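Local atomic coordinates of mandelate racemase/muconate lactonizing enzyme-like protein (PDB entry 2QQ6), a protein that probably acts as a lyase or related enzyme of the enolase superfamily and binds a magnesium ion in its barrel domain. Residues A135-I140 and D216-F221; W240-T245 and A266-Y271; C128-V133 and E343-D348. One frame throughout, in Å; residues are numbered along the deposited sequence.

In the fold
All three contacts join loops or strand ends at one mouth of the barrel, but only interactions 1 and 2 bind the magnesium. Centred 12 Å apart, they share the metal site: 216-221 supplies D216, while 240-245 and 266-271 supply E242 and E268, and D216 OD2 lies 2.5 Å from E242 OE2, both bound to the ion. They also both reach the second subunit. Interaction 3 lies in the closing part of the barrel, 13 Å and 18 Å from interactions 1 and 2 between centres. It touches interaction 1 through T132 with H139 and I140, yet stays about 6 Å from interaction 2 at the nearest atoms. The H345 side chain is about 7 Å from the magnesium.

Interaction 1: A135-I140 and D216-F221; sequences AAAHHI and DMHGRF. With MG (magnesium ion), chain D.
R220 lays its guanidinium flat on the imidazole of H138 where two loops meet at the mouth of the enolase-superfamily barrel, one following strand 121-127, the other strand 212-216. The group centres are 4.0 Å apart and the planes differ by 19°, which identifies a stack. The R220 chain is bent at chi2 (-90°), which turns CD off the line of the preceding carbons. R220 NH2 donates to A136 O at 2.8 Å, nearly straight at 167° and within both the carbonyl and the guanidinium planes; NH1 adds a weak bond to the same oxygen at 3.3 Å. NE forms a salt bridge with D173, so NE, NH1 and NH2 all have polar partners.

Packing is also close at H218. A137 CB sits over the centre of one face of its ring, 3.8 Å from CD2, and D216 CG lies over the opposite face toward the rim. F79 of the second subunit meets this ring at about a right angle, and D173 takes a hydrogen bond from ND1. The looser part is H139, whose one approach is to H218, tip to tip with CE1 4.2 Å from ND1; its NE2 bonds instead to D171, outside the two segments. D216 forms an Asx turn: OD1 accepts from H218 N at 2.6 Å, from above the carboxylate plane, and OD2 binds magnesium at 2.2 Å.

Interaction 2: W240-T245 and A266-Y271; sequences WLEEPT and AGENVY. With MG (magnesium ion), chain D.
The magnesium site of the enolase-superfamily barrel is the setting here: E242, at the end of strand 241-242, and E268, just beyond the neighbouring parallel strand 264-266, converge on one metal ion. E242 OE2 binds it at 2.2 Å and E268 OE2 at 2.0 Å, and D216 from strand 212-216 completes the three protein ligands. The second oxygen of E268, OE1, lies 3.3 Å from the metal, so the coordinates support one bonding oxygen from this carboxylate. The two glutamates cross at about a right angle with carboxylate planes 66° apart, and E242 OE2 is 2.6 Å from E268 OE2, a separation explained by their shared metal.

E268 and N269 are the central residues of a type I beta turn from G267 to V270, and both face the 240-245 segment. E268 starts with CG between the backbone N and the carbonyl carbon (chi1 55°), the crowded position, and then runs extended toward the metal. E243 crosses E268 at about a right angle: its OE1 is 3.4 Å from E268 OE2, two acceptors with no hydrogen bond between them, their carboxylate planes nearly parallel. E243 OE2 instead meets N269 ND2 at 2.7 Å, a weak hydrogen bond because the angle at the hydrogen is only 124°. Nearer the backbone, E243 CG rests on A266 CB at 4.3 Å. F79 of the second subunit packs on both E243 and E268.

Several carboxylates thus gather in a buried place, and their mutual repulsion is likely to be offset by the magnesium ion and by K169, which forms a salt bridge with E242 OE1.

Interaction 3: C128-V133 and E343-D348; sequences CNAGTV and EWHAID
The imidazole of H345 carries this contact: V133 CG2 lies at its edge near the ring plane, 3.6 Å from CE1, and E343 OE2, from the strand that leads into H345, is in plane at the edge. A130 comes in obliquely, with CA 3.3 Å from H345 CE1 and CB 3.7 Å from ND1. The W344 ring carries A346 C and I347 N over one face, offset toward the rim. The contact belongs to the closure of the enolase-superfamily barrel, where strand 342-344 runs parallel to strand 121-127 and the loops leaving the two strands meet.

H345 CG stands anti to the backbone N (chi1 -164°), and the imidazole beyond it reaches the turn at 129-132. That turn is bound internally, since N129 O accepts both T132 N at 3.2 Å and T132 OG1 at 3.1 Å from the same face of its carbonyl plane. No hydrogen bond links the two segments, so van der Waals contact joins them. An alanine in place of H345 would probably leave a gap beside A130 CA and V133 CG2, which lose the imidazole as their neighbour.

D127, at the end of strand 121-127, also touches the H345 side chain. On the solvent side, the D348 carboxylate meets A130 and G131, OD1 lying 3.1 Å from A130 CB and OD2 3.2 Å from G131 CA.

Interaction 1: A135-I140 and D216-F221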
ATOM      1  N   ALA B 135       9.589 -16.282  -1.840  1.00 47.90           N
ATOM      2  CA  ALA B 135       8.946 -15.018  -2.162  1.00 45.94           C
ATOM      3  C   ALA B 135       8.549 -14.299  -0.877  1.00 45.68           C
ATOM      4  O   ALA B 135       8.587 -13.067  -0.803  1.00 46.69           O
ATOM      5  CB  ALA B 135       7.730 -15.263  -3.001  1.00 46.20           C
ATOM      6  N   ALA B 136       8.163 -15.071   0.136  1.00 43.92           N
ATOM      7  CA  ALA B 136       7.753 -14.507   1.410  1.00 42.36           C
ATOM      8  C   ALA B 136       8.838 -14.650   2.468  1.00 43.03           C
ATOM      9  O   ALA B 136       8.543 -14.747   3.653  1.00 43.45           O
ATOM     10  CB  ALA B 136       6.478 -15.166   1.883  1.00 40.44           C
ATOM     11  N   ALA B 137      10.094 -14.674   2.044  1.00 44.17           N
ATOM     12  CA  ALA B 137      11.224 -14.770   2.974  1.00 44.61           C
ATOM     13  C   ALA B 137      11.325 -16.054   3.789  1.00 45.18           C
ATOM     14  O   ALA B 137      11.960 -16.073   4.849  1.00 44.40           O
ATOM     15  CB  ALA B 137      11.225 -13.567   3.923  1.00 45.93           C
ATOM     16  N   HIS B 138      10.692 -17.122   3.314  1.00 45.87           N
ATOM     17  CA  HIS B 138      10.779 -18.397   4.014  1.00 46.64           C
ATOM     18  C   HIS B 138      12.003 -19.163   3.512  1.00 47.13           C
ATOM     19  O   HIS B 138      12.500 -18.900   2.413  1.00 46.90           O
ATOM     20  CB  HIS B 138       9.489 -19.177   3.817  1.00 46.44           C
ATOM     21  CG  HIS B 138       8.358 -18.646   4.637  1.00 46.83           C
ATOM     22  ND1 HIS B 138       8.381 -18.650   6.016  1.00 46.97           N
ATOM     23  CD2 HIS B 138       7.192 -18.058   4.283  1.00 46.28           C
ATOM     24  CE1 HIS B 138       7.278 -18.087   6.475  1.00 47.37           C
ATOM     25  NE2 HIS B 138       6.539 -17.719   5.444  1.00 46.15           N
ATOM     26  N   HIS B 139      12.509 -20.092   4.313  1.00 47.51           N
ATOM     27  CA  HIS B 139      13.711 -20.804   3.911  1.00 48.49           C
ATOM     28  C   HIS B 139      13.481 -22.132   3.240  1.00 49.87           C
ATOM     29  O   HIS B 139      12.941 -23.069   3.826  1.00 51.45           O
ATOM     30  CB  HIS B 139      14.650 -20.928   5.103  1.00 47.92           C
ATOM     31  CG  HIS B 139      14.965 -19.605   5.725  1.00 47.34           C
ATOM     32  ND1 HIS B 139      14.095 -18.966   6.582  1.00 46.41           N
ATOM     33  CD2 HIS B 139      15.991 -18.746   5.519  1.00 46.27           C
ATOM     34  CE1 HIS B 139      14.570 -17.769   6.876  1.00 45.67           C
ATOM     35  NE2 HIS B 139      15.717 -17.610   6.243  1.00 45.76           N
ATOM     36  N   ILE B 140      13.920 -22.166   1.986  1.00 50.62           N
ATOM     37  CA  ILE B 140      13.805 -23.298   1.079  1.00 51.07           C
ATOM     38  C   ILE B 140      14.653 -24.529   1.402  1.00 51.75           C
ATOM     39  O   ILE B 140      15.704 -24.431   2.041  1.00 51.36           O
ATOM     40  CB  ILE B 140      14.161 -22.834  -0.348  1.00 50.49           C
ATOM     41  CG1 ILE B 140      15.626 -22.373  -0.382  1.00 49.97           C
ATOM     42  CG2 ILE B 140      13.227 -21.700  -0.769  1.00 50.01           C
ATOM     43  CD1 ILE B 140      16.061 -21.738  -1.681  1.00 48.39           C
ATOM     44  N   ASP B 216      18.209 -11.056  11.266  1.00 34.60           N
ATOM     45  CA  ASP B 216      16.837 -10.778  10.844  1.00 34.13           C
ATOM     46  C   ASP B 216      15.893 -11.858  11.342  1.00 34.35           C
ATOM     47  O   ASP B 216      16.214 -13.043  11.289  1.00 33.57           O
ATOM     48  CB  ASP B 216      16.760 -10.724   9.313  1.00 35.08           C
ATOM     49  CG  ASP B 216      15.512 -10.019   8.797  1.00 38.97           C
ATOM     50  OD1 ASP B 216      14.470  -9.992   9.492  1.00 40.62           O
ATOM     51  OD2 ASP B 216      15.567  -9.507   7.662  1.00 41.31           O
HETATM   52  N   MSE B 217      14.727 -11.439  11.827  1.00 34.41           N
HETATM   53  CA  MSE B 217      13.701 -12.363  12.303  1.00 34.07           C
HETATM   54  C   MSE B 217      12.488 -12.357  11.379  1.00 33.05           C
HETATM   55  O   MSE B 217      11.496 -13.022  11.638  1.00 32.67           O
HETATM   56  CB  MSE B 217      13.264 -11.996  13.715  1.00 35.67           C
HETATM   57  CG  MSE B 217      14.345 -12.144  14.762  1.00 41.86           C
HETATM   58 SE   MSE B 217      13.636 -12.135  16.640  1.00 48.23          SE
HETATM   59  CE  MSE B 217      14.180 -10.367  17.170  1.00 51.99           C
ATOM     60  N   HIS B 218      12.580 -11.582  10.306  1.00 31.93           N
ATOM     61  CA  HIS B 218      11.512 -11.464   9.325  1.00 30.59           C
ATOM     62  C   HIS B 218      10.135 -11.258   9.932  1.00 29.41           C
ATOM     63  O   HIS B 218       9.134 -11.708   9.387  1.00 27.34           O
ATOM     64  CB  HIS B 218      11.528 -12.683   8.400  1.00 30.96           C
ATOM     65  CG  HIS B 218      12.681 -12.674   7.445  1.00 31.05           C
ATOM     66  ND1 HIS B 218      13.573 -13.720   7.340  1.00 31.03           N
ATOM     67  CD2 HIS B 218      13.139 -11.708   6.614  1.00 30.70           C
ATOM     68  CE1 HIS B 218      14.531 -13.394   6.493  1.00 30.46           C
ATOM     69  NE2 HIS B 218      14.293 -12.176   6.039  1.00 30.11           N
ATOM     70  N   GLY B 219      10.119 -10.565  11.075  1.00 29.41           N
ATOM     71  CA  GLY B 219       8.907 -10.256  11.826  1.00 29.55           C
ATOM     72  C   GLY B 219       7.821 -11.308  11.814  1.00 30.04           C
ATOM     73  O   GLY B 219       6.800 -11.143  11.151  1.00 29.49           O
ATOM     74  N   ARG B 220       8.022 -12.376  12.577  1.00 29.96           N
ATOM     75  CA  ARG B 220       7.055 -13.468  12.610  1.00 29.49           C
ATOM     76  C   ARG B 220       6.592 -13.848  14.009  1.00 31.54           C
ATOM     77  O   ARG B 220       5.825 -14.803  14.142  1.00 32.78           O
ATOM     78  CB  ARG B 220       7.651 -14.749  12.002  1.00 27.43           C
ATOM     79  CG  ARG B 220       8.613 -14.583  10.850  1.00 25.69           C
ATOM     80  CD  ARG B 220       7.918 -14.597   9.515  1.00 23.85           C
ATOM     81  NE  ARG B 220       8.889 -14.764   8.442  1.00 24.91           N
ATOM     82  CZ  ARG B 220       8.585 -14.752   7.152  1.00 25.34           C
ATOM     83  NH1 ARG B 220       7.327 -14.577   6.764  1.00 26.02           N
ATOM     84  NH2 ARG B 220       9.540 -14.916   6.254  1.00 22.58           N
ATOM     85  N   PHE B 221       7.021 -13.131  15.049  1.00 31.12           N
ATOM     86  CA  PHE B 221       6.653 -13.561  16.400  1.00 28.95           C
ATOM     87  C   PHE B 221       5.879 -12.654  17.335  1.00 27.59           C
ATOM     88  O   PHE B 221       5.854 -11.432  17.182  1.00 26.23           O
ATOM     89  CB  PHE B 221       7.912 -14.049  17.103  1.00 28.17           C
ATOM     90  CG  PHE B 221       8.820 -14.804  16.195  1.00 29.88           C
ATOM     91  CD1 PHE B 221       9.680 -14.129  15.335  1.00 29.90           C
ATOM     92  CD2 PHE B 221       8.765 -16.194  16.135  1.00 30.49           C
ATOM     93  CE1 PHE B 221      10.467 -14.827  14.433  1.00 31.74           C
ATOM     94  CE2 PHE B 221       9.549 -16.905  15.235  1.00 28.86           C
ATOM     95  CZ  PHE B 221      10.399 -16.225  14.384  1.00 30.42           C
TER
HETATM   96 MG    MG D 409      14.979  -8.014   6.090  1.00 45.28          MG

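Interaction 2: W240-T245 and A266-Y271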
ATOM      1  N   TRP B 240      22.490  -5.379  15.456  1.00 33.99           N
ATOM      2  CA  TRP B 240      21.107  -5.066  15.751  1.00 33.35           C
ATOM      3  C   TRP B 240      20.304  -6.333  15.538  1.00 32.81           C
ATOM      4  O   TRP B 240      20.815  -7.325  15.012  1.00 31.85           O
ATOM      5  CB  TRP B 240      20.578  -3.945  14.843  1.00 33.71           C
ATOM      6  CG  TRP B 240      20.245  -4.347  13.442  1.00 35.46           C
ATOM      7  CD1 TRP B 240      19.326  -5.281  13.043  1.00 36.92           C
ATOM      8  CD2 TRP B 240      20.786  -3.785  12.245  1.00 36.83           C
ATOM      9  NE1 TRP B 240      19.260  -5.330  11.673  1.00 36.96           N
ATOM     10  CE2 TRP B 240      20.145  -4.420  11.156  1.00 37.36           C
ATOM     11  CE3 TRP B 240      21.748  -2.799  11.984  1.00 37.24           C
ATOM     12  CZ2 TRP B 240      20.435  -4.100   9.825  1.00 36.18           C
ATOM     13  CZ3 TRP B 240      22.037  -2.481  10.658  1.00 36.20           C
ATOM     14  CH2 TRP B 240      21.378  -3.132   9.597  1.00 35.95           C
ATOM     15  N   LEU B 241      19.046  -6.289  15.956  1.00 32.18           N
ATOM     16  CA  LEU B 241      18.137  -7.410  15.801  1.00 30.48           C
ATOM     17  C   LEU B 241      16.972  -6.867  14.974  1.00 30.12           C
ATOM     18  O   LEU B 241      16.270  -5.958  15.413  1.00 29.52           O
ATOM     19  CB  LEU B 241      17.684  -7.883  17.176  1.00 30.06           C
ATOM     20  CG  LEU B 241      16.838  -9.146  17.231  1.00 30.41           C
ATOM     21  CD1 LEU B 241      17.460 -10.224  16.385  1.00 30.53           C
ATOM     22  CD2 LEU B 241      16.691  -9.590  18.680  1.00 31.65           C
ATOM     23  N   GLU B 242      16.793  -7.432  13.780  1.00 28.94           N
ATOM     24  CA  GLU B 242      15.776  -7.009  12.813  1.00 29.00           C
ATOM     25  C   GLU B 242      14.372  -7.610  12.944  1.00 29.38           C
ATOM     26  O   GLU B 242      14.193  -8.824  13.013  1.00 31.17           O
ATOM     27  CB  GLU B 242      16.316  -7.274  11.394  1.00 29.78           C
ATOM     28  CG  GLU B 242      15.636  -6.533  10.236  1.00 30.20           C
ATOM     29  CD  GLU B 242      16.412  -6.658   8.914  1.00 30.84           C
ATOM     30  OE1 GLU B 242      17.618  -6.357   8.903  1.00 30.28           O
ATOM     31  OE2 GLU B 242      15.823  -7.043   7.883  1.00 30.06           O
ATOM     32  N   GLU B 243      13.380  -6.733  12.974  1.00 28.66           N
ATOM     33  CA  GLU B 243      11.971  -7.106  13.047  1.00 29.75           C
ATOM     34  C   GLU B 243      11.531  -8.337  13.839  1.00 27.67           C
ATOM     35  O   GLU B 243      11.213  -9.362  13.249  1.00 27.38           O
ATOM     36  CB  GLU B 243      11.399  -7.260  11.627  1.00 31.91           C
ATOM     37  CG  GLU B 243      11.601  -6.076  10.691  1.00 36.41           C
ATOM     38  CD  GLU B 243      11.080  -6.357   9.290  1.00 39.86           C
ATOM     39  OE1 GLU B 243      11.484  -7.394   8.716  1.00 43.98           O
ATOM     40  OE2 GLU B 243      10.278  -5.552   8.760  1.00 41.10           O
ATOM     41  N   PRO B 244      11.487  -8.256  15.175  1.00 26.32           N
ATOM     42  CA  PRO B 244      11.047  -9.432  15.934  1.00 24.76           C
ATOM     43  C   PRO B 244       9.539  -9.643  15.798  1.00 23.98           C
ATOM     44  O   PRO B 244       9.056 -10.766  15.842  1.00 26.36           O
ATOM     45  CB  PRO B 244      11.433  -9.089  17.363  1.00 24.07           C
ATOM     46  CG  PRO B 244      11.344  -7.600  17.384  1.00 24.73           C
ATOM     47  CD  PRO B 244      12.001  -7.218  16.082  1.00 26.08           C
ATOM     48  N   THR B 245       8.786  -8.565  15.630  1.00 22.68           N
ATOM     49  CA  THR B 245       7.340  -8.694  15.514  1.00 21.72           C
ATOM     50  C   THR B 245       6.858  -8.282  14.135  1.00 20.76           C
ATOM     51  O   THR B 245       7.614  -7.692  13.369  1.00 21.24           O
ATOM     52  CB  THR B 245       6.597  -7.842  16.601  1.00 22.15           C
ATOM     53  OG1 THR B 245       7.128  -6.510  16.640  1.00 20.88           O
ATOM     54  CG2 THR B 245       6.726  -8.497  17.971  1.00 20.39           C
ATOM     55  N   ALA B 266      14.507  -1.644  12.251  1.00 27.95           N
ATOM     56  CA  ALA B 266      13.363  -1.953  11.413  1.00 29.75           C
ATOM     57  C   ALA B 266      13.188  -0.854  10.386  1.00 31.25           C
ATOM     58  O   ALA B 266      13.908   0.140  10.421  1.00 33.24           O
ATOM     59  CB  ALA B 266      12.112  -2.079  12.268  1.00 27.68           C
ATOM     60  N   GLY B 267      12.250  -1.039   9.463  1.00 32.89           N
ATOM     61  CA  GLY B 267      12.013  -0.012   8.467  1.00 35.27           C
ATOM     62  C   GLY B 267      11.793  -0.437   7.030  1.00 36.47           C
ATOM     63  O   GLY B 267      11.379   0.381   6.212  1.00 37.14           O
ATOM     64  N   GLU B 268      12.056  -1.694   6.705  1.00 37.52           N
ATOM     65  CA  GLU B 268      11.876  -2.145   5.326  1.00 39.26           C
ATOM     66  C   GLU B 268      10.420  -2.352   4.919  1.00 39.76           C
ATOM     67  O   GLU B 268      10.113  -2.486   3.735  1.00 39.85           O
ATOM     68  CB  GLU B 268      12.654  -3.437   5.086  1.00 41.22           C
ATOM     69  CG  GLU B 268      12.325  -4.552   6.054  1.00 42.92           C
ATOM     70  CD  GLU B 268      12.948  -5.857   5.643  1.00 44.52           C
ATOM     71  OE1 GLU B 268      12.588  -6.357   4.557  1.00 45.61           O
ATOM     72  OE2 GLU B 268      13.798  -6.381   6.395  1.00 45.96           O
ATOM     73  N   ASN B 269       9.519  -2.380   5.894  1.00 40.02           N
ATOM     74  CA  ASN B 269       8.116  -2.577   5.580  1.00 39.37           C
ATOM     75  C   ASN B 269       7.245  -1.350   5.827  1.00 39.09           C
ATOM     76  O   ASN B 269       6.024  -1.432   5.786  1.00 38.82           O
ATOM     77  CB  ASN B 269       7.569  -3.778   6.349  1.00 40.00           C
ATOM     78  CG  ASN B 269       8.075  -5.089   5.799  1.00 40.76           C
ATOM     79  OD1 ASN B 269       8.025  -5.323   4.592  1.00 40.41           O
ATOM     80  ND2 ASN B 269       8.562  -5.956   6.679  1.00 41.57           N
ATOM     81  N   VAL B 270       7.874  -0.209   6.073  1.00 38.76           N
ATOM     82  CA  VAL B 270       7.133   1.023   6.289  1.00 39.43           C
ATOM     83  C   VAL B 270       7.462   1.973   5.138  1.00 38.84           C
ATOM     84  O   VAL B 270       8.630   2.133   4.786  1.00 38.02           O
ATOM     85  CB  VAL B 270       7.503   1.654   7.657  1.00 40.22           C
ATOM     86  CG1 VAL B 270       8.988   1.512   7.911  1.00 41.82           C
ATOM     87  CG2 VAL B 270       7.103   3.116   7.688  1.00 40.56           C
ATOM     88  N   TYR B 271       6.436   2.580   4.540  1.00 37.59           N
ATOM     89  CA  TYR B 271       6.640   3.494   3.414  1.00 36.52           C
ATOM     90  C   TYR B 271       6.323   4.944   3.770  1.00 36.14           C
ATOM     91  O   TYR B 271       5.526   5.205   4.665  1.00 37.12           O
ATOM     92  CB  TYR B 271       5.735   3.117   2.238  1.00 37.81           C
ATOM     93  CG  TYR B 271       5.667   1.655   1.868  1.00 38.69           C
ATOM     94  CD1 TYR B 271       5.168   0.711   2.758  1.00 39.10           C
ATOM     95  CD2 TYR B 271       6.068   1.219   0.600  1.00 39.55           C
ATOM     96  CE1 TYR B 271       5.065  -0.632   2.395  1.00 40.47           C
ATOM     97  CE2 TYR B 271       5.970  -0.120   0.227  1.00 38.74           C
ATOM     98  CZ  TYR B 271       5.467  -1.040   1.128  1.00 39.90           C
ATOM     99  OH  TYR B 271       5.348  -2.365   0.768  1.00 40.63           O
TER
HETATM  100 MG    MG D 409      14.979  -8.014   6.090  1.00 45.28          MG

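Interaction 3: C128-V133 and E343-D348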
ATOM      1  N   CYS B 128      23.988 -13.044   4.453  1.00 41.01           N
ATOM      2  CA  CYS B 128      24.457 -14.403   4.252  1.00 40.09           C
ATOM      3  C   CYS B 128      23.318 -15.389   4.241  1.00 40.79           C
ATOM      4  O   CYS B 128      23.391 -16.420   4.887  1.00 40.79           O
ATOM      5  CB  CYS B 128      25.439 -14.795   5.350  1.00 38.80           C
ATOM      6  SG  CYS B 128      26.892 -13.753   5.442  1.00 39.51           S
ATOM      7  N   ASN B 129      22.262 -15.067   3.507  1.00 43.21           N
ATOM      8  CA  ASN B 129      21.097 -15.942   3.409  1.00 45.38           C
ATOM      9  C   ASN B 129      20.430 -15.710   2.055  1.00 46.88           C
ATOM     10  O   ASN B 129      19.310 -16.169   1.808  1.00 46.46           O
ATOM     11  CB  ASN B 129      20.115 -15.625   4.542  1.00 45.70           C
ATOM     12  CG  ASN B 129      19.845 -16.824   5.433  1.00 45.95           C
ATOM     13  OD1 ASN B 129      19.279 -17.825   4.986  1.00 46.89           O
ATOM     14  ND2 ASN B 129      20.254 -16.732   6.698  1.00 45.97           N
ATOM     15  N   ALA B 130      21.157 -15.013   1.184  1.00 48.75           N
ATOM     16  CA  ALA B 130      20.706 -14.633  -0.149  1.00 50.35           C
ATOM     17  C   ALA B 130      20.020 -15.680  -1.045  1.00 50.56           C
ATOM     18  O   ALA B 130      19.025 -15.370  -1.705  1.00 50.95           O
ATOM     19  CB  ALA B 130      21.879 -13.995  -0.902  1.00 51.38           C
ATOM     20  N   GLY B 131      20.529 -16.906  -1.079  1.00 51.03           N
ATOM     21  CA  GLY B 131      19.920 -17.909  -1.942  1.00 53.43           C
ATOM     22  C   GLY B 131      18.737 -18.705  -1.400  1.00 54.57           C
ATOM     23  O   GLY B 131      18.027 -19.361  -2.177  1.00 54.51           O
ATOM     24  N   THR B 132      18.528 -18.652  -0.082  1.00 57.46           N
ATOM     25  CA  THR B 132      17.450 -19.370   0.616  1.00 59.11           C
ATOM     26  C   THR B 132      16.071 -18.787   0.344  1.00 57.80           C
ATOM     27  O   THR B 132      15.043 -19.377   0.704  1.00 57.71           O
ATOM     28  CB  THR B 132      17.635 -19.298   2.145  1.00 60.72           C
ATOM     29  OG1 THR B 132      19.030 -19.148   2.469  1.00 62.32           O
ATOM     30  CG2 THR B 132      17.049 -20.565   2.811  1.00 62.27           C
ATOM     31  N   VAL B 133      16.088 -17.611  -0.270  1.00 58.63           N
ATOM     32  CA  VAL B 133      14.919 -16.822  -0.627  1.00 58.48           C
ATOM     33  C   VAL B 133      13.588 -17.442  -1.071  1.00 56.30           C
ATOM     34  O   VAL B 133      13.493 -18.104  -2.109  1.00 56.74           O
ATOM     35  CB  VAL B 133      15.321 -15.766  -1.715  1.00 61.71           C
ATOM     36  CG1 VAL B 133      14.058 -15.086  -2.302  1.00 61.93           C
ATOM     37  CG2 VAL B 133      16.261 -14.707  -1.108  1.00 62.59           C
ATOM     38  N   GLU B 343      22.960  -2.398   2.479  1.00 40.54           N
ATOM     39  CA  GLU B 343      22.869  -3.830   2.292  1.00 43.40           C
ATOM     40  C   GLU B 343      23.159  -4.299   0.882  1.00 46.37           C
ATOM     41  O   GLU B 343      22.850  -3.619  -0.098  1.00 46.66           O
ATOM     42  CB  GLU B 343      21.480  -4.329   2.686  1.00 42.23           C
ATOM     43  CG  GLU B 343      21.140  -5.697   2.108  1.00 41.83           C
ATOM     44  CD  GLU B 343      19.846  -6.268   2.649  1.00 43.20           C
ATOM     45  OE1 GLU B 343      18.932  -5.477   2.960  1.00 43.64           O
ATOM     46  OE2 GLU B 343      19.737  -7.512   2.751  1.00 43.86           O
ATOM     47  N   TRP B 344      23.776  -5.474   0.802  1.00 49.05           N
ATOM     48  CA  TRP B 344      24.065  -6.122  -0.465  1.00 50.51           C
ATOM     49  C   TRP B 344      23.479  -7.506  -0.217  1.00 50.54           C
ATOM     50  O   TRP B 344      23.768  -8.139   0.798  1.00 51.28           O
ATOM     51  CB  TRP B 344      25.569  -6.197  -0.743  1.00 52.22           C
ATOM     52  CG  TRP B 344      25.867  -6.820  -2.088  1.00 56.28           C
ATOM     53  CD1 TRP B 344      25.313  -6.479  -3.295  1.00 56.98           C
ATOM     54  CD2 TRP B 344      26.766  -7.905  -2.357  1.00 56.82           C
ATOM     55  NE1 TRP B 344      25.808  -7.285  -4.293  1.00 57.28           N
ATOM     56  CE2 TRP B 344      26.702  -8.169  -3.744  1.00 57.32           C
ATOM     57  CE3 TRP B 344      27.621  -8.680  -1.561  1.00 56.94           C
ATOM     58  CZ2 TRP B 344      27.462  -9.174  -4.353  1.00 58.13           C
ATOM     59  CZ3 TRP B 344      28.376  -9.679  -2.166  1.00 57.01           C
ATOM     60  CH2 TRP B 344      28.290  -9.916  -3.548  1.00 57.05           C
ATOM     61  N   HIS B 345      22.635  -7.957  -1.133  1.00 50.78           N
ATOM     62  CA  HIS B 345      21.961  -9.239  -0.994  1.00 51.64           C
ATOM     63  C   HIS B 345      22.284 -10.138  -2.192  1.00 52.76           C
ATOM     64  O   HIS B 345      21.520 -11.051  -2.509  1.00 53.34           O
ATOM     65  CB  HIS B 345      20.452  -8.956  -0.907  1.00 50.60           C
ATOM     66  CG  HIS B 345      19.629 -10.095  -0.388  1.00 52.27           C
ATOM     67  ND1 HIS B 345      19.423 -11.259  -1.097  1.00 52.82           N
ATOM     68  CD2 HIS B 345      18.920 -10.225   0.761  1.00 52.83           C
ATOM     69  CE1 HIS B 345      18.624 -12.058  -0.409  1.00 52.07           C
ATOM     70  NE2 HIS B 345      18.304 -11.454   0.722  1.00 52.42           N
ATOM     71  N   ALA B 346      23.422  -9.901  -2.848  1.00 53.23           N
ATOM     72  CA  ALA B 346      23.776 -10.691  -4.031  1.00 54.20           C
ATOM     73  C   ALA B 346      25.086 -11.478  -3.986  1.00 54.79           C
ATOM     74  O   ALA B 346      25.711 -11.713  -5.022  1.00 54.69           O
ATOM     75  CB  ALA B 346      23.774  -9.792  -5.251  1.00 54.14           C
ATOM     76  N   ILE B 347      25.491 -11.901  -2.795  1.00 55.44           N
ATOM     77  CA  ILE B 347      26.726 -12.654  -2.640  1.00 55.28           C
ATOM     78  C   ILE B 347      26.612 -13.994  -3.374  1.00 56.23           C
ATOM     79  O   ILE B 347      27.611 -14.615  -3.719  1.00 56.15           O
ATOM     80  CB  ILE B 347      27.019 -12.889  -1.124  1.00 55.43           C
ATOM     81  CG1 ILE B 347      28.519 -12.810  -0.847  1.00 55.61           C
ATOM     82  CG2 ILE B 347      26.483 -14.240  -0.674  1.00 55.34           C
ATOM     83  CD1 ILE B 347      29.350 -13.859  -1.538  1.00 57.71           C
ATOM     84  N   ASP B 348      25.382 -14.416  -3.644  1.00 57.42           N
ATOM     85  CA  ASP B 348      25.142 -15.702  -4.292  1.00 58.99           C
ATOM     86  C   ASP B 348      24.898 -15.722  -5.802  1.00 60.50           C
ATOM     87  O   ASP B 348      24.600 -16.782  -6.357  1.00 59.03           O
ATOM     88  CB  ASP B 348      23.972 -16.406  -3.596  1.00 58.07           C
ATOM     89  CG  ASP B 348      22.623 -15.788  -3.941  1.00 58.41           C
ATOM     90  OD1 ASP B 348      22.504 -14.539  -3.921  1.00 58.73           O
ATOM     91  OD2 ASP B 348      21.678 -16.556  -4.223  1.00 57.08           O
TER